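Local coordinates for MHC class I antigen (Ctenopharyngodon idella, PDB 5H5Z), which probably presents peptides to T cells, holding them in a groove between two helices in complex with beta-2-microglobulin, at residues Q77-M80 against E81-Q85. Numbering follows the deposited sequence.
Sequences QIVM and ERFNQ
Gln-85 N reaches back to Met-80 O at 2.8 Å, the shortest bond of this helix end and a nearly straight one (163° at the hydrogen). Asn-84 has just left helical geometry with positive phi, and a second, weak bond joins its N to Glu-81 O: a Schellman motif. Met-80 O also takes a weak bond from Phe-83 N. Before that the i to i+4 pattern still holds, with Phe-83 N on Val-79 O at 3.1 Å and Arg-82 N on Ile-78 O at 3.3 Å.

Among the side chains, Val-79 CG2 meets the ring of Phe-83 at CE2, 3.7 Å away, while Val-79 O lies at the ring edge, in its plane, 3.4 Å from CD2. Ile-78 and Arg-82 run side by side; with CG2 of Ile-78 anti to its own N, that methyl packs 3.3 Å from Arg-82 NH2.

Beyond this last turn of helix 55-82, Arg-82 NH1 spans to Gln-135 O and Thr-139 OG1 on helix 134-145, linking helix 55-82 to the first segment of the helical wall across the class I groove. Ile-78 and Val-79 touch apolar side chains of the bound peptide, and Gln-85 OE1 bonds Tyr-114 OH at the end of strand 106-114.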
ATOM      1  N   GLN A  77     -18.993 -17.193  -8.196  1.00 34.91           N
ATOM      2  CA  GLN A  77     -20.318 -17.816  -8.228  1.00 37.92           C
ATOM      3  C   GLN A  77     -20.305 -19.160  -7.501  1.00 37.37           C
ATOM      4  O   GLN A  77     -21.195 -19.452  -6.707  1.00 39.88           O
ATOM      5  CB  GLN A  77     -20.797 -17.992  -9.672  1.00 46.94           C
ATOM      6  CG  GLN A  77     -22.312 -18.035  -9.824  1.00 59.60           C
ATOM      7  CD  GLN A  77     -22.978 -16.703  -9.519  1.00 73.71           C
ATOM      8  OE1 GLN A  77     -22.319 -15.656  -9.467  1.00 77.65           O
ATOM      9  NE2 GLN A  77     -24.294 -16.735  -9.319  1.00 94.09           N
ATOM     10  N   ILE A  78     -19.269 -19.950  -7.770  1.00 38.68           N
ATOM     11  CA  ILE A  78     -19.089 -21.282  -7.191  1.00 42.42           C
ATOM     12  C   ILE A  78     -18.897 -21.250  -5.666  1.00 42.84           C
ATOM     13  O   ILE A  78     -19.583 -21.971  -4.937  1.00 40.93           O
ATOM     14  CB  ILE A  78     -17.930 -22.033  -7.901  1.00 46.38           C
ATOM     15  CG1 ILE A  78     -18.368 -22.463  -9.307  1.00 45.95           C
ATOM     16  CG2 ILE A  78     -17.457 -23.236  -7.092  1.00 43.35           C
ATOM     17  CD1 ILE A  78     -17.241 -22.935 -10.202  1.00 44.86           C
ATOM     18  N   VAL A  79     -17.980 -20.411  -5.190  1.00 34.94           N
ATOM     19  CA  VAL A  79     -17.661 -20.347  -3.758  1.00 33.59           C
ATOM     20  C   VAL A  79     -18.833 -19.819  -2.909  1.00 33.85           C
ATOM     21  O   VAL A  79     -19.101 -20.354  -1.829  1.00 37.52           O
ATOM     22  CB  VAL A  79     -16.317 -19.605  -3.492  1.00 35.15           C
ATOM     23  CG1 VAL A  79     -16.318 -18.206  -4.085  1.00 39.09           C
ATOM     24  CG2 VAL A  79     -15.960 -19.583  -2.011  1.00 31.41           C
ATOM     25  N   MET A  80     -19.544 -18.806  -3.413  1.00 36.06           N
ATOM     26  CA  MET A  80     -20.725 -18.246  -2.723  1.00 35.84           C
ATOM     27  C   MET A  80     -21.772 -19.320  -2.442  1.00 43.02           C
ATOM     28  O   MET A  80     -22.333 -19.391  -1.336  1.00 44.08           O
ATOM     29  CB  MET A  80     -21.366 -17.105  -3.534  1.00 38.75           C
ATOM     30  CG  MET A  80     -20.495 -15.870  -3.731  1.00 39.79           C
ATOM     31  SD  MET A  80     -21.352 -14.459  -4.471  1.00 45.23           S
ATOM     32  CE  MET A  80     -21.687 -15.048  -6.130  1.00 54.79           C
ATOM     33  N   GLU A  81     -22.023 -20.154  -3.448  1.00 40.74           N
ATOM     34  CA  GLU A  81     -22.970 -21.258  -3.344  1.00 47.64           C
ATOM     35  C   GLU A  81     -22.537 -22.269  -2.284  1.00 43.95           C
ATOM     36  O   GLU A  81     -23.373 -22.819  -1.570  1.00 44.75           O
ATOM     37  CB  GLU A  81     -23.144 -21.942  -4.704  1.00 51.15           C
ATOM     38  CG  GLU A  81     -23.951 -21.123  -5.705  1.00 61.96           C
ATOM     39  CD  GLU A  81     -23.709 -21.528  -7.151  1.00 72.87           C
ATOM     40  OE1 GLU A  81     -22.794 -22.339  -7.420  1.00 78.18           O
ATOM     41  OE2 GLU A  81     -24.439 -21.025  -8.032  1.00 76.98           O
ATOM     42  N   ARG A  82     -21.230 -22.490  -2.176  1.00 41.69           N
ATOM     43  CA  ARG A  82     -20.684 -23.441  -1.209  1.00 38.62           C
ATOM     44  C   ARG A  82     -20.794 -22.960   0.239  1.00 39.35           C
ATOM     45  O   ARG A  82     -20.918 -23.776   1.160  1.00 45.50           O
ATOM     46  CB  ARG A  82     -19.253 -23.841  -1.592  1.00 40.44           C
ATOM     47  CG  ARG A  82     -19.240 -25.064  -2.496  1.00 42.63           C
ATOM     48  CD  ARG A  82     -18.271 -24.958  -3.664  1.00 41.50           C
ATOM     49  NE  ARG A  82     -16.884 -25.158  -3.268  1.00 47.00           N
ATOM     50  CZ  ARG A  82     -15.897 -25.491  -4.102  1.00 45.37           C
ATOM     51  NH1 ARG A  82     -14.661 -25.630  -3.644  1.00 45.46           N
ATOM     52  NH2 ARG A  82     -16.133 -25.701  -5.390  1.00 44.35           N
ATOM     53  N   PHE A  83     -20.787 -21.643   0.435  1.00 43.16           N
ATOM     54  CA  PHE A  83     -21.045 -21.061   1.755  1.00 43.17           C
ATOM     55  C   PHE A  83     -22.528 -20.762   1.989  1.00 49.40           C
ATOM     56  O   PHE A  83     -22.894 -20.203   3.028  1.00 48.60           O
ATOM     57  CB  PHE A  83     -20.210 -19.796   1.968  1.00 42.51           C
ATOM     58  CG  PHE A  83     -18.773 -20.067   2.304  1.00 44.00           C
ATOM     59  CD1 PHE A  83     -18.370 -20.217   3.629  1.00 43.48           C
ATOM     60  CD2 PHE A  83     -17.818 -20.169   1.298  1.00 44.19           C
ATOM     61  CE1 PHE A  83     -17.041 -20.463   3.941  1.00 46.18           C
ATOM     62  CE2 PHE A  83     -16.488 -20.414   1.605  1.00 43.12           C
ATOM     63  CZ  PHE A  83     -16.098 -20.563   2.927  1.00 41.70           C
ATOM     64  N   ASN A  84     -23.364 -21.147   1.024  1.00 48.55           N
ATOM     65  CA  ASN A  84     -24.813 -20.907   1.062  1.00 50.84           C
ATOM     66  C   ASN A  84     -25.158 -19.421   1.137  1.00 55.09           C
ATOM     67  O   ASN A  84     -25.987 -18.998   1.946  1.00 73.00           O
ATOM     68  CB  ASN A  84     -25.476 -21.687   2.207  1.00 58.22           C
ATOM     69  CG  ASN A  84     -25.197 -23.176   2.139  1.00 64.47           C
ATOM     70  OD1 ASN A  84     -25.233 -23.781   1.065  1.00 58.46           O
ATOM     71  ND2 ASN A  84     -24.921 -23.778   3.291  1.00 66.73           N
ATOM     72  N   GLN A  85     -24.505 -18.633   0.285  1.00 48.95           N
ATOM     73  CA  GLN A  85     -24.708 -17.189   0.247  1.00 50.26           C
ATOM     74  C   GLN A  85     -25.150 -16.756  -1.152  1.00 66.83           C
ATOM     75  O   GLN A  85     -24.323 -16.556  -2.043  1.00 72.20           O
ATOM     76  CB  GLN A  85     -23.424 -16.459   0.666  1.00 51.58           C
ATOM     77  CG  GLN A  85     -22.935 -16.786   2.075  1.00 50.21           C
ATOM     78  CD  GLN A  85     -21.483 -16.393   2.308  1.00 51.05           C
ATOM     79  OE1 GLN A  85     -20.691 -16.312   1.370  1.00 51.01           O
ATOM     80  NE2 GLN A  85     -21.126 -16.157   3.565  1.00 49.52           N
TER